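Local coordinates for ABC transporter ATP-binding protein (Leptospira interrogans serovar Copenhageni, PDB 4HZI) that probably binds and hydrolyses ATP as the ATPase subunit of an orphan ABC transporter involved in manganese utilization and tolerance, at residues Glu61-Leu66 and Thr226-Thr231; Thr75-Ile80 and Phe194-Glu199; Thr134-Thr139 and Ser187-Pro192; Thr173-Glu178 and Arg209-Gly214; Gly214-Tyr219 and Glu236-Tyr241. One frame throughout, in Å; residues are numbered along the deposited sequence.

Interaction 1 (Glu61-Leu66 and Thr226-Thr231)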
# COMPACT_ATOMS: atom_id res chain seq x y z
N GLU A 61 25.98 -5.87 4.95
CA GLU A 61 24.92 -6.61 4.31
C GLU A 61 23.59 -5.82 4.28
O GLU A 61 23.28 -4.94 5.14
CB GLU A 61 24.67 -7.97 4.99
CG GLU A 61 25.84 -8.91 4.89
CD GLU A 61 25.48 -10.31 5.36
OE1 GLU A 61 24.64 -10.42 6.31
OE2 GLU A 61 26.05 -11.27 4.78
N HIS A 62 22.80 -6.16 3.27
CA HIS A 62 21.48 -5.58 3.08
C HIS A 62 20.52 -6.79 3.10
O HIS A 62 20.53 -7.64 2.21
CB HIS A 62 21.47 -4.77 1.78
CG HIS A 62 22.38 -3.59 1.85
ND1 HIS A 62 22.13 -2.51 2.68
CD2 HIS A 62 23.62 -3.39 1.33
CE1 HIS A 62 23.13 -1.65 2.60
NE2 HIS A 62 24.05 -2.16 1.78
N CYS A 63 19.67 -6.82 4.13
CA CYS A 63 18.78 -7.93 4.40
C CYS A 63 17.32 -7.46 4.32
O CYS A 63 17.00 -6.42 4.85
CB CYS A 63 19.06 -8.49 5.79
SG CYS A 63 18.08 -9.98 6.14
N VAL A 64 16.48 -8.20 3.64
CA VAL A 64 15.06 -7.89 3.58
C VAL A 64 14.30 -8.80 4.55
O VAL A 64 14.55 -10.02 4.60
CB VAL A 64 14.41 -8.18 2.21
CG1 VAL A 64 12.97 -7.63 2.14
CG2 VAL A 64 15.21 -7.70 1.08
N LEU A 65 13.32 -8.24 5.24
CA LEU A 65 12.33 -9.03 6.00
C LEU A 65 11.03 -8.96 5.25
O LEU A 65 10.39 -7.90 5.15
CB LEU A 65 12.18 -8.47 7.41
CG LEU A 65 11.18 -9.06 8.39
CD1 LEU A 65 11.65 -10.41 8.83
CD2 LEU A 65 11.02 -8.15 9.62
N LEU A 66 10.66 -10.07 4.60
CA LEU A 66 9.45 -10.15 3.80
C LEU A 66 8.41 -10.95 4.58
O LEU A 66 8.67 -12.09 5.01
CB LEU A 66 9.68 -10.82 2.46
CG LEU A 66 8.49 -10.98 1.52
CD1 LEU A 66 7.96 -9.65 0.96
CD2 LEU A 66 8.77 -11.90 0.33
N THR A 226 24.79 -0.70 6.15
CA THR A 226 24.15 -1.97 6.60
C THR A 226 22.67 -1.65 6.79
O THR A 226 22.34 -0.62 7.38
CB THR A 226 24.74 -2.50 7.92
OG1 THR A 226 26.15 -2.64 7.81
CG2 THR A 226 24.19 -3.89 8.23
N SER A 227 21.79 -2.53 6.31
CA SER A 227 20.37 -2.27 6.40
C SER A 227 19.47 -3.48 6.50
O SER A 227 19.81 -4.56 6.06
CB SER A 227 19.91 -1.37 5.25
OG SER A 227 19.78 -2.05 4.04
N LEU A 228 18.28 -3.20 7.02
CA LEU A 228 17.19 -4.14 7.12
C LEU A 228 15.98 -3.46 6.55
O LEU A 228 15.57 -2.45 7.02
CB LEU A 228 16.92 -4.51 8.59
CG LEU A 228 15.74 -5.43 8.87
CD1 LEU A 228 15.92 -6.80 8.23
CD2 LEU A 228 15.57 -5.63 10.38
N TYR A 229 15.43 -4.02 5.50
CA TYR A 229 14.33 -3.48 4.73
C TYR A 229 13.11 -4.34 4.99
O TYR A 229 13.12 -5.56 4.72
CB TYR A 229 14.70 -3.52 3.26
CG TYR A 229 13.82 -2.76 2.29
CD1 TYR A 229 12.63 -3.32 1.79
CD2 TYR A 229 14.18 -1.49 1.82
CE1 TYR A 229 11.85 -2.63 0.87
CE2 TYR A 229 13.39 -0.81 0.90
CZ TYR A 229 12.22 -1.37 0.46
OH TYR A 229 11.45 -0.69 -0.45
N ILE A 230 12.06 -3.72 5.48
CA ILE A 230 10.85 -4.46 5.85
C ILE A 230 9.71 -4.15 4.90
O ILE A 230 9.34 -3.00 4.70
CB ILE A 230 10.45 -4.07 7.28
CG1 ILE A 230 11.62 -4.43 8.24
CG2 ILE A 230 9.18 -4.82 7.75
CD1 ILE A 230 12.02 -3.29 9.04
N THR A 231 9.12 -5.21 4.34
CA THR A 231 8.06 -5.08 3.36
C THR A 231 7.14 -6.29 3.34
O THR A 231 7.50 -7.39 3.81
CB THR A 231 8.64 -4.83 1.94
OG1 THR A 231 7.59 -4.56 1.02
CG2 THR A 231 9.42 -6.00 1.46
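Leu65 and Ile230 lie side by side and point the same way, with Leu65 CD2 4.0 Å from Ile230 CG1. Leu228 turns its CD1 branch across the same sheet face, 4.2 Å from Leu65 CB. Cys63 lines this face too, which is covered by Leu76, Val77 and Ile80 of helix 73-80. On the other face Thr231 offers a methyl. Its CG2 sits between the backbone N and the carbonyl carbon (chi1 of OG1 -173°), which brings Thr231 CG2 4.0 Å from Val64 CG1 and also against Leu66 CD1. Between the faces run two neighbouring parallel strands. Their amides and carbonyls bond alternately, from Ser227 N to Glu61 O up to Thr231 N to Leu65 O. Leu65 N to Tyr229 O is the shortest of these at 2.7 Å. At the polar edge the His62 ring meets Ser227 edge-on, near the ring plane. His62 ND1 and Ser227 OG are 2.8 Å apart in a nearly straight hydrogen bond (171°). The Ser227 hydroxyl also bonds Tyr241 OH, and Phe225 and Phe240 meet the His62 ring edge-to-face. Two bonds thus grip the buried Ser227 OG, and one of them would help to hold the imidazole's rotation. The buried hydroxyl and imidazole are paired with each other and the backbone is bonded strand to strand, beneath a helix that begins at a probable Walker A loop.

Interaction 2 (Thr75-Ile80 and Phe194-Glu199)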
# COMPACT_ATOMS: atom_id res chain seq x y z
N THR A 75 6.18 -5.72 15.29
CA THR A 75 6.69 -6.17 16.59
C THR A 75 8.19 -6.43 16.59
O THR A 75 8.92 -6.03 17.48
CB THR A 75 5.91 -7.41 17.07
OG1 THR A 75 4.52 -7.05 17.15
CG2 THR A 75 6.39 -7.85 18.42
N LEU A 76 8.69 -7.09 15.55
CA LEU A 76 10.08 -7.37 15.44
C LEU A 76 10.95 -6.12 15.37
O LEU A 76 12.00 -6.05 16.07
CB LEU A 76 10.30 -8.35 14.23
CG LEU A 76 11.69 -8.96 14.05
CD1 LEU A 76 12.27 -9.62 15.30
CD2 LEU A 76 11.61 -9.98 12.92
N VAL A 77 10.49 -5.13 14.61
CA VAL A 77 11.19 -3.86 14.45
C VAL A 77 11.26 -3.19 15.82
O VAL A 77 12.33 -2.74 16.24
CB VAL A 77 10.47 -2.95 13.45
CG1 VAL A 77 11.02 -1.54 13.49
CG2 VAL A 77 10.59 -3.52 12.03
N ASN A 78 10.12 -3.19 16.52
CA ASN A 78 10.06 -2.64 17.88
C ASN A 78 11.02 -3.29 18.87
O ASN A 78 11.65 -2.61 19.69
CB ASN A 78 8.63 -2.68 18.44
CG ASN A 78 7.70 -1.76 17.70
OD1 ASN A 78 8.12 -0.84 17.02
ND2 ASN A 78 6.42 -2.00 17.84
N LEU A 79 11.20 -4.59 18.75
CA LEU A 79 12.11 -5.34 19.56
C LEU A 79 13.54 -5.00 19.17
O LEU A 79 14.38 -4.71 20.02
CB LEU A 79 11.78 -6.81 19.42
CG LEU A 79 12.40 -7.75 20.44
CD1 LEU A 79 11.60 -9.04 20.57
CD2 LEU A 79 13.84 -8.07 20.07
N ILE A 80 13.82 -4.98 17.86
CA ILE A 80 15.18 -4.56 17.43
C ILE A 80 15.54 -3.11 17.87
O ILE A 80 16.69 -2.84 18.20
CB ILE A 80 15.33 -4.78 15.90
CG1 ILE A 80 15.25 -6.27 15.58
CG2 ILE A 80 16.65 -4.20 15.38
CD1 ILE A 80 15.07 -6.64 14.13
N PHE A 194 23.67 0.71 11.70
CA PHE A 194 22.74 0.15 10.73
C PHE A 194 21.40 0.91 10.64
O PHE A 194 21.02 1.67 11.55
CB PHE A 194 22.61 -1.38 10.83
CG PHE A 194 21.51 -1.88 11.73
CD1 PHE A 194 21.71 -1.98 13.08
CD2 PHE A 194 20.33 -2.34 11.20
CE1 PHE A 194 20.72 -2.50 13.91
CE2 PHE A 194 19.32 -2.85 12.01
CZ PHE A 194 19.51 -2.91 13.35
N LEU A 195 20.71 0.69 9.54
CA LEU A 195 19.48 1.38 9.23
C LEU A 195 18.33 0.40 9.09
O LEU A 195 18.42 -0.63 8.41
CB LEU A 195 19.65 2.12 7.91
CG LEU A 195 18.41 2.78 7.31
CD1 LEU A 195 17.71 3.77 8.23
CD2 LEU A 195 18.88 3.51 6.06
N ILE A 196 17.22 0.73 9.71
CA ILE A 196 15.99 -0.01 9.48
C ILE A 196 15.03 0.80 8.62
O ILE A 196 14.67 1.91 8.98
CB ILE A 196 15.27 -0.35 10.79
CG1 ILE A 196 16.14 -1.15 11.74
CG2 ILE A 196 13.99 -1.11 10.46
CD1 ILE A 196 15.49 -1.38 13.12
N MET A 197 14.65 0.27 7.46
CA MET A 197 13.66 0.91 6.63
C MET A 197 12.35 0.11 6.68
O MET A 197 12.22 -0.96 6.10
CB MET A 197 14.13 1.04 5.19
CG MET A 197 15.27 2.05 5.09
SD MET A 197 15.81 2.17 3.41
CE MET A 197 17.15 0.99 3.54
N ASP A 198 11.40 0.64 7.43
CA ASP A 198 10.17 -0.05 7.76
C ASP A 198 9.06 0.37 6.79
O ASP A 198 8.46 1.43 6.96
CB ASP A 198 9.81 0.33 9.21
CG ASP A 198 8.62 -0.45 9.76
OD1 ASP A 198 8.15 -1.41 9.10
OD2 ASP A 198 8.18 -0.09 10.89
N GLU A 199 8.86 -0.41 5.72
CA GLU A 199 7.80 -0.15 4.74
C GLU A 199 7.99 1.25 4.10
O GLU A 199 7.04 2.03 4.04
CB GLU A 199 6.44 -0.21 5.45
CG GLU A 199 6.10 -1.60 5.95
CD GLU A 199 5.55 -2.49 4.85
OE1 GLU A 199 5.56 -2.06 3.66
OE2 GLU A 199 5.09 -3.62 5.16
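Ile80 and Phe194 make the closest apolar contact. Ile80 CG2 meets the ring at its edge, in plane, 3.7 Å from Phe194 CZ, and the two side chains cross at about a right angle. The same methyl touches the tip of Ile196, with Ile80 CG2 3.8 Å from Ile196 CD1. It reaches both because it lies anti to the backbone N (chi1 of CG1 -65°). One turn back, Val77 CG1 stands 4.3 Å from Ile196 CG2. The mixed contact is Val77 with Asp198: Val77 CG1 lies 4.1 Å from Asp198 OD2, a methyl against a carboxylate. The strand sequence, apolar residues followed by Asp198 and Glu199, is consistent with a Walker B motif. Glu199 OE2 is hydrogen-bonded to His232. The helix runs nearly antiparallel to the strand (157°), with axes 10.6 Å apart. Helix 73-80 lies over the sheet: Val77 also touches Ile230 and Ile80 touches Leu228 on strand 227-231. Strand 110-113 flanks strand 194-198 on its other edge, and helix 176-188 packs on Leu195 and Met197.

Interaction 3 (Thr134-Thr139 and Ser187-Pro192)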
# COMPACT_ATOMS: atom_id res chain seq x y z
N THR A 134 15.97 17.29 12.96
CA THR A 134 15.16 16.62 14.02
C THR A 134 15.62 15.20 14.31
O THR A 134 15.32 14.65 15.35
CB THR A 134 13.69 16.54 13.67
OG1 THR A 134 13.54 15.77 12.47
CG2 THR A 134 13.11 17.93 13.49
N GLY A 135 16.38 14.61 13.39
CA GLY A 135 16.91 13.28 13.59
C GLY A 135 18.04 13.19 14.58
O GLY A 135 18.40 12.12 14.98
N LEU A 136 18.64 14.32 14.95
CA LEU A 136 19.75 14.29 15.92
C LEU A 136 19.32 13.67 17.26
O LEU A 136 18.20 13.87 17.74
CB LEU A 136 20.30 15.69 16.14
CG LEU A 136 21.04 16.26 14.93
CD1 LEU A 136 21.19 17.77 15.12
CD2 LEU A 136 22.40 15.61 14.70
N PHE A 137 20.26 12.91 17.81
CA PHE A 137 20.18 12.21 19.10
C PHE A 137 20.16 13.19 20.26
O PHE A 137 21.09 14.00 20.43
CB PHE A 137 21.40 11.28 19.24
CG PHE A 137 21.68 10.81 20.66
CD1 PHE A 137 20.83 9.90 21.30
CD2 PHE A 137 22.81 11.27 21.36
CE1 PHE A 137 21.09 9.46 22.60
CE2 PHE A 137 23.07 10.83 22.66
CZ PHE A 137 22.22 9.93 23.27
N HIS A 138 19.09 13.10 21.06
CA HIS A 138 18.95 13.90 22.27
C HIS A 138 19.23 12.99 23.46
O HIS A 138 18.51 12.00 23.65
CB HIS A 138 17.53 14.52 22.36
CG HIS A 138 16.98 14.96 21.03
ND1 HIS A 138 17.56 15.95 20.26
CD2 HIS A 138 15.90 14.53 20.32
CE1 HIS A 138 16.87 16.11 19.15
NE2 HIS A 138 15.86 15.26 19.16
N THR A 139 20.29 13.28 24.22
CA THR A 139 20.50 12.64 25.53
C THR A 139 19.31 12.98 26.42
O THR A 139 18.82 14.12 26.42
CB THR A 139 21.84 13.07 26.18
OG1 THR A 139 22.89 12.20 25.72
CG2 THR A 139 21.78 13.01 27.71
N SER A 187 17.38 9.71 8.87
CA SER A 187 17.63 8.42 9.53
C SER A 187 19.14 8.16 9.68
O SER A 187 19.58 7.44 10.58
CB SER A 187 16.86 7.27 8.77
OG SER A 187 17.59 6.78 7.65
N ILE A 188 19.95 8.79 8.83
CA ILE A 188 21.40 8.63 8.89
C ILE A 188 22.16 9.83 9.51
O ILE A 188 23.38 9.79 9.63
CB ILE A 188 21.98 8.26 7.53
CG1 ILE A 188 21.77 9.38 6.50
CG2 ILE A 188 21.36 6.97 7.05
CD1 ILE A 188 22.59 9.19 5.25
N VAL A 189 21.44 10.84 9.94
CA VAL A 189 22.05 12.05 10.54
C VAL A 189 22.98 11.75 11.75
O VAL A 189 23.98 12.44 11.95
CB VAL A 189 20.96 13.10 10.90
CG1 VAL A 189 20.27 12.78 12.21
CG2 VAL A 189 21.52 14.52 10.96
N ASN A 190 22.70 10.70 12.54
CA ASN A 190 23.60 10.30 13.62
C ASN A 190 24.73 9.37 13.23
O ASN A 190 25.46 8.93 14.10
CB ASN A 190 22.83 9.63 14.76
CG ASN A 190 21.74 10.50 15.31
OD1 ASN A 190 20.57 10.10 15.37
ND2 ASN A 190 22.10 11.73 15.72
N GLU A 191 24.88 9.04 11.96
CA GLU A 191 25.88 8.07 11.52
C GLU A 191 25.76 6.70 12.22
O GLU A 191 26.72 6.19 12.84
CB GLU A 191 27.30 8.68 11.64
CG GLU A 191 27.41 9.93 10.76
CD GLU A 191 28.79 10.56 10.71
OE1 GLU A 191 29.80 9.82 10.75
OE2 GLU A 191 28.85 11.81 10.60
N PRO A 192 24.59 6.06 12.05
CA PRO A 192 24.33 4.83 12.79
C PRO A 192 25.06 3.62 12.24
O PRO A 192 25.47 3.61 11.10
CB PRO A 192 22.82 4.65 12.61
CG PRO A 192 22.53 5.27 11.28
CD PRO A 192 23.48 6.44 11.18
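Val189 points at the 134-139 backbone, and its CG1 methyl presses on the Gly135 carbonyl, with Val189 CG1 3.3 Å from Gly135 C. That methyl lies between the backbone N and the carbonyl carbon of its own residue (chi1 81°). This leaves the second methyl for Leu136. The two side chains cross at about a right angle, with Leu136 CD2 4.0 Å from Val189 CG2. Asn190 comes in alongside and lays its amide against the backbone from Gly135 to Phe137. Asn190 CG is 3.7 Å from Gly135 O. Both Val189 and Asn190 are presented by a type I beta turn from Ile188 to Glu191, in which Glu191 N bonds Ile188 O at 2.9 Å. Glu191 then takes a positive phi as the chain leaves helix 176-188 for strand 194-198. The partner segment is the loop between helices 128-133 and 148-160, in what corresponds to the helical subdomain of ABC ATPases. Phe137 touches Asn190 through its CB, with Phe137 CB 4.0 Å from Asn190 CG. Its ring leads away from the turn, toward Gln104 and Lys108 of helix 103-108. Leu136 and Val189 each also pack on helix 148-160, at Glu150 and Thr154.

Interaction 4 (Thr173-Glu178 and Arg209-Gly214)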
# COMPACT_ATOMS: atom_id res chain seq x y z
N THR A 173 5.99 20.50 0.90
CA THR A 173 5.84 20.77 -0.52
C THR A 173 6.59 19.79 -1.39
O THR A 173 6.52 19.87 -2.62
CB THR A 173 6.26 22.21 -0.87
OG1 THR A 173 7.68 22.36 -0.74
CG2 THR A 173 5.54 23.19 0.06
N LEU A 174 7.31 18.84 -0.79
CA LEU A 174 8.01 17.85 -1.58
C LEU A 174 7.02 16.83 -2.19
O LEU A 174 5.96 16.57 -1.60
CB LEU A 174 9.02 17.10 -0.70
CG LEU A 174 10.13 17.94 -0.06
CD1 LEU A 174 10.91 17.04 0.89
CD2 LEU A 174 11.06 18.54 -1.10
N SER A 175 7.41 16.27 -3.33
CA SER A 175 6.72 15.11 -3.91
C SER A 175 6.79 13.92 -2.91
O SER A 175 7.62 13.90 -1.98
CB SER A 175 7.34 14.75 -5.25
OG SER A 175 8.53 13.96 -5.09
N SER A 176 5.91 12.95 -3.07
CA SER A 176 5.78 11.91 -2.08
C SER A 176 7.07 11.09 -2.04
O SER A 176 7.50 10.74 -0.96
CB SER A 176 4.57 11.01 -2.39
OG SER A 176 4.76 10.43 -3.67
N GLY A 177 7.71 10.86 -3.19
CA GLY A 177 8.99 10.07 -3.23
C GLY A 177 10.16 10.84 -2.61
O GLY A 177 11.01 10.29 -1.90
N GLU A 178 10.18 12.14 -2.87
CA GLU A 178 11.14 13.06 -2.26
C GLU A 178 11.05 13.14 -0.75
O GLU A 178 12.08 13.23 -0.11
CB GLU A 178 10.96 14.48 -2.84
CG GLU A 178 11.37 14.55 -4.28
CD GLU A 178 11.07 15.88 -4.96
OE1 GLU A 178 10.21 16.66 -4.50
OE2 GLU A 178 11.70 16.12 -6.01
N ARG A 209 7.63 5.58 -6.19
CA ARG A 209 8.44 4.48 -5.68
C ARG A 209 9.75 4.39 -6.47
O ARG A 209 10.82 4.23 -5.90
CB ARG A 209 7.67 3.14 -5.78
CG ARG A 209 8.44 1.95 -5.29
CD ARG A 209 7.63 0.67 -5.36
NE ARG A 209 7.63 0.17 -6.72
CZ ARG A 209 6.64 -0.46 -7.34
NH1 ARG A 209 5.48 -0.67 -6.75
NH2 ARG A 209 6.83 -0.86 -8.59
N GLU A 210 9.64 4.50 -7.79
CA GLU A 210 10.82 4.55 -8.64
C GLU A 210 11.75 5.67 -8.29
O GLU A 210 12.98 5.49 -8.31
CB GLU A 210 10.46 4.62 -10.09
CG GLU A 210 10.36 3.26 -10.70
CD GLU A 210 11.65 2.46 -10.52
OE1 GLU A 210 12.65 2.77 -11.19
OE2 GLU A 210 11.64 1.54 -9.71
N ASP A 211 11.20 6.83 -8.02
CA ASP A 211 11.98 7.99 -7.63
C ASP A 211 12.79 7.73 -6.35
O ASP A 211 14.01 7.99 -6.27
CB ASP A 211 11.06 9.16 -7.40
CG ASP A 211 11.80 10.49 -7.23
OD1 ASP A 211 12.96 10.62 -7.69
OD2 ASP A 211 11.25 11.37 -6.58
N PHE A 212 12.11 7.21 -5.33
CA PHE A 212 12.76 6.95 -4.08
C PHE A 212 13.79 5.79 -4.19
O PHE A 212 14.89 5.88 -3.65
CB PHE A 212 11.71 6.61 -2.98
CG PHE A 212 12.34 6.08 -1.72
CD1 PHE A 212 13.19 6.89 -0.97
CD2 PHE A 212 12.15 4.76 -1.33
CE1 PHE A 212 13.79 6.41 0.18
CE2 PHE A 212 12.76 4.29 -0.20
CZ PHE A 212 13.59 5.10 0.54
N LEU A 213 13.42 4.71 -4.85
CA LEU A 213 14.31 3.58 -4.99
C LEU A 213 15.55 3.96 -5.80
O LEU A 213 16.64 3.43 -5.55
CB LEU A 213 13.59 2.41 -5.62
CG LEU A 213 12.57 1.70 -4.67
CD1 LEU A 213 12.04 0.43 -5.30
CD2 LEU A 213 13.13 1.42 -3.28
N GLY A 214 15.38 4.87 -6.76
CA GLY A 214 16.50 5.42 -7.51
C GLY A 214 17.49 6.12 -6.61
O GLY A 214 18.70 5.91 -6.73
O HOH W 1 8.26 11.48 -5.86
O HOH W 2 11.76 13.67 -7.70
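Gly177 and Phe212 bring the start of helix 176-188 close to helix 206-222, their CA atoms 5.0 Å apart. Phe212 lays its CB against the Gly177 carbonyl, 3.9 Å from Gly177 O, before its ring leads away toward Pro200. The glycine lies in Leu174-Ser175-Ser176-Gly177-Glu178, which corresponds to the ABC signature motif. Ser175 is the N-cap, and with Glu178 it forms a capping box. Ser175 N donates to Glu178 OE1 at 3.1 Å, reaching the anti side of the carboxylate and 30° out of its plane. The return bond, Glu178 N to Ser175 OG, is weak at 3.3 Å. Asp211 faces this cap because its CG stands anti to the backbone N (chi1 -170°). Two waters bridge the polar groups. Water 1 lies 2.6 Å from Ser175 OG and donates to Asp211 OD2 at 3.1 Å; it also accepts a weak bond from Gly177 N. Water 2 donates to Asp211 OD2 at 2.6 Å and to Glu178 OE2 at 3.0 Å. Asp211 OD1 forms a salt bridge to Lys181. Nearby Arg209 packs on Pro288 of the second subunit. Asp211 and Glu178 would be expected to repel each other, and Lys181 probably offsets part of the charge. On this polar side the link runs through water, while beside it Gly177 packs directly on Phe212.

Interaction 5 (Gly214-Tyr219 and Glu236-Tyr241)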
# COMPACT_ATOMS: atom_id res chain seq x y z
N GLY A 214 15.38 4.87 -6.76
CA GLY A 214 16.50 5.42 -7.51
C GLY A 214 17.49 6.12 -6.61
O GLY A 214 18.70 5.91 -6.73
N PHE A 215 16.97 6.93 -5.69
CA PHE A 215 17.77 7.60 -4.72
C PHE A 215 18.50 6.59 -3.84
O PHE A 215 19.67 6.80 -3.55
CB PHE A 215 16.91 8.53 -3.90
CG PHE A 215 17.53 8.94 -2.60
CD1 PHE A 215 18.32 10.08 -2.53
CD2 PHE A 215 17.31 8.21 -1.47
CE1 PHE A 215 18.89 10.44 -1.33
CE2 PHE A 215 17.86 8.57 -0.27
CZ PHE A 215 18.65 9.70 -0.20
N LEU A 216 17.82 5.52 -3.39
CA LEU A 216 18.51 4.50 -2.59
C LEU A 216 19.64 3.84 -3.29
O LEU A 216 20.69 3.58 -2.68
CB LEU A 216 17.56 3.36 -2.21
CG LEU A 216 16.85 3.47 -0.92
CD1 LEU A 216 16.06 2.15 -0.73
CD2 LEU A 216 17.88 3.67 0.20
N LYS A 217 19.43 3.51 -4.55
CA LYS A 217 20.45 2.85 -5.30
C LYS A 217 21.66 3.74 -5.51
O LYS A 217 22.78 3.26 -5.53
CB LYS A 217 19.92 2.42 -6.65
CG LYS A 217 19.00 1.22 -6.60
CD LYS A 217 18.54 0.88 -8.01
CE LYS A 217 18.90 -0.55 -8.36
NZ LYS A 217 18.33 -0.99 -9.66
N GLU A 218 21.41 5.03 -5.63
CA GLU A 218 22.45 6.00 -5.86
C GLU A 218 23.27 6.17 -4.59
O GLU A 218 24.50 6.20 -4.62
CB GLU A 218 21.81 7.31 -6.31
CG GLU A 218 22.80 8.37 -6.73
CD GLU A 218 22.38 9.10 -8.01
OE1 GLU A 218 21.15 9.29 -8.22
OE2 GLU A 218 23.28 9.47 -8.79
N TYR A 219 22.57 6.22 -3.47
CA TYR A 219 23.22 6.28 -2.19
C TYR A 219 24.13 5.06 -2.00
O TYR A 219 25.30 5.19 -1.57
CB TYR A 219 22.17 6.42 -1.07
CG TYR A 219 22.81 6.60 0.28
CD1 TYR A 219 23.11 7.86 0.76
CD2 TYR A 219 23.15 5.51 1.07
CE1 TYR A 219 23.76 8.03 1.96
CE2 TYR A 219 23.77 5.66 2.30
CZ TYR A 219 24.10 6.93 2.74
OH TYR A 219 24.69 7.12 3.96
N GLU A 236 8.85 -4.06 -4.20
CA GLU A 236 9.46 -2.90 -3.56
C GLU A 236 10.92 -3.09 -3.19
O GLU A 236 11.49 -2.20 -2.54
CB GLU A 236 8.71 -2.60 -2.26
CG GLU A 236 7.34 -2.00 -2.48
CD GLU A 236 6.54 -1.79 -1.20
OE1 GLU A 236 7.04 -2.06 -0.06
OE2 GLU A 236 5.42 -1.31 -1.36
N ILE A 237 11.49 -4.26 -3.50
CA ILE A 237 12.83 -4.61 -2.97
C ILE A 237 13.89 -4.26 -4.00
O ILE A 237 13.96 -4.88 -5.03
CB ILE A 237 12.94 -6.13 -2.68
CG1 ILE A 237 11.91 -6.52 -1.61
CG2 ILE A 237 14.32 -6.45 -2.19
CD1 ILE A 237 11.70 -8.00 -1.44
N PRO A 238 14.79 -3.33 -3.67
CA PRO A 238 15.85 -3.01 -4.63
C PRO A 238 16.84 -4.15 -4.85
O PRO A 238 17.03 -5.02 -3.99
CB PRO A 238 16.62 -1.86 -3.96
CG PRO A 238 15.90 -1.47 -2.78
CD PRO A 238 14.81 -2.46 -2.48
N ASP A 239 17.55 -4.07 -5.97
CA ASP A 239 18.50 -5.10 -6.34
C ASP A 239 19.68 -5.34 -5.40
O ASP A 239 20.26 -6.42 -5.44
CB ASP A 239 19.05 -4.83 -7.76
CG ASP A 239 20.02 -3.61 -7.83
OD1 ASP A 239 20.15 -2.80 -6.87
OD2 ASP A 239 20.66 -3.47 -8.90
N PHE A 240 20.06 -4.39 -4.57
CA PHE A 240 21.24 -4.63 -3.74
C PHE A 240 20.98 -5.47 -2.45
O PHE A 240 21.87 -5.76 -1.72
CB PHE A 240 21.98 -3.34 -3.41
CG PHE A 240 21.20 -2.34 -2.65
CD1 PHE A 240 21.10 -2.40 -1.26
CD2 PHE A 240 20.60 -1.29 -3.29
CE1 PHE A 240 20.38 -1.46 -0.55
CE2 PHE A 240 19.87 -0.34 -2.59
CZ PHE A 240 19.74 -0.43 -1.21
N TYR A 241 19.73 -5.82 -2.21
CA TYR A 241 19.37 -6.74 -1.10
C TYR A 241 19.80 -8.14 -1.44
O TYR A 241 19.37 -8.74 -2.43
CB TYR A 241 17.86 -6.62 -0.75
CG TYR A 241 17.72 -5.38 0.09
CD1 TYR A 241 17.99 -5.39 1.45
CD2 TYR A 241 17.42 -4.15 -0.51
CE1 TYR A 241 17.98 -4.21 2.19
CE2 TYR A 241 17.43 -2.97 0.22
CZ TYR A 241 17.70 -2.98 1.55
OH TYR A 241 17.69 -1.76 2.23
O HOH W 3 16.50 -2.67 -8.19
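Helix 206-222 sends Leu216 and Lys217 onto the loop between strands 227-231 and 243-248, against a type I beta turn from Pro238 to Tyr241. The turn's own bond, Tyr241 N to Pro238 O, is weak at 3.3 Å. Leu216 crosses the proline obliquely, with Leu216 CD1 4.2 Å from Pro238 CG. Phe240 brings one ring atom to the helix backbone: Phe240 CE2 is 4.0 Å from Leu216 O. Its CG stands between the backbone N and the carbonyl carbon (chi1 61°), which swings the ring toward the helix. There it stacks with His220. Lys217, partly exposed, carries the polar part. Its chain bends at chi3 (123°) and crosses the Asp239 side chain at about a right angle. The charged contact is a loose salt bridge from Lys217 NZ to Asp239 OD2 at 3.5 Å; a still closer approach of Lys217 CE to the carboxylate is doubtful. Water 3 adds a second link. It accepts from Lys217 NZ at 2.9 Å and from Asp239 N at 2.8 Å. The lysine therefore reaches the carboxylate directly and the Asp239 backbone N through water 3. Leu216 also packs on Phe184 and Met197. Helix 206-222 joins neighbouring parallel strands 194-198 and 227-231, and this beta-alpha-beta crossover is typical of the P-loop ATPase core.

Interactions 1 and 2 form the core, with centres 9 Å apart. They meet on neighbouring strands 227-231 and 194-198 of the mixed sheet, and helix 73-80 directly follows strand 62-67. Interaction 5 lies about 11 Å from interaction 1 between centres, on the other side of the sheet from helix 73-80. Helix 206-222 links it to interaction 4, about 12 Å away between centres, and both include Gly214. The centres of interactions 3 and 4 are about 22 Å apart. Along the chain, interactions 2, 3 and 4 are nested inside the loop closed by interaction 1, while interaction 5 crosses it. Helix 176-188 runs from the probable signature motif toward the probable Walker B strand.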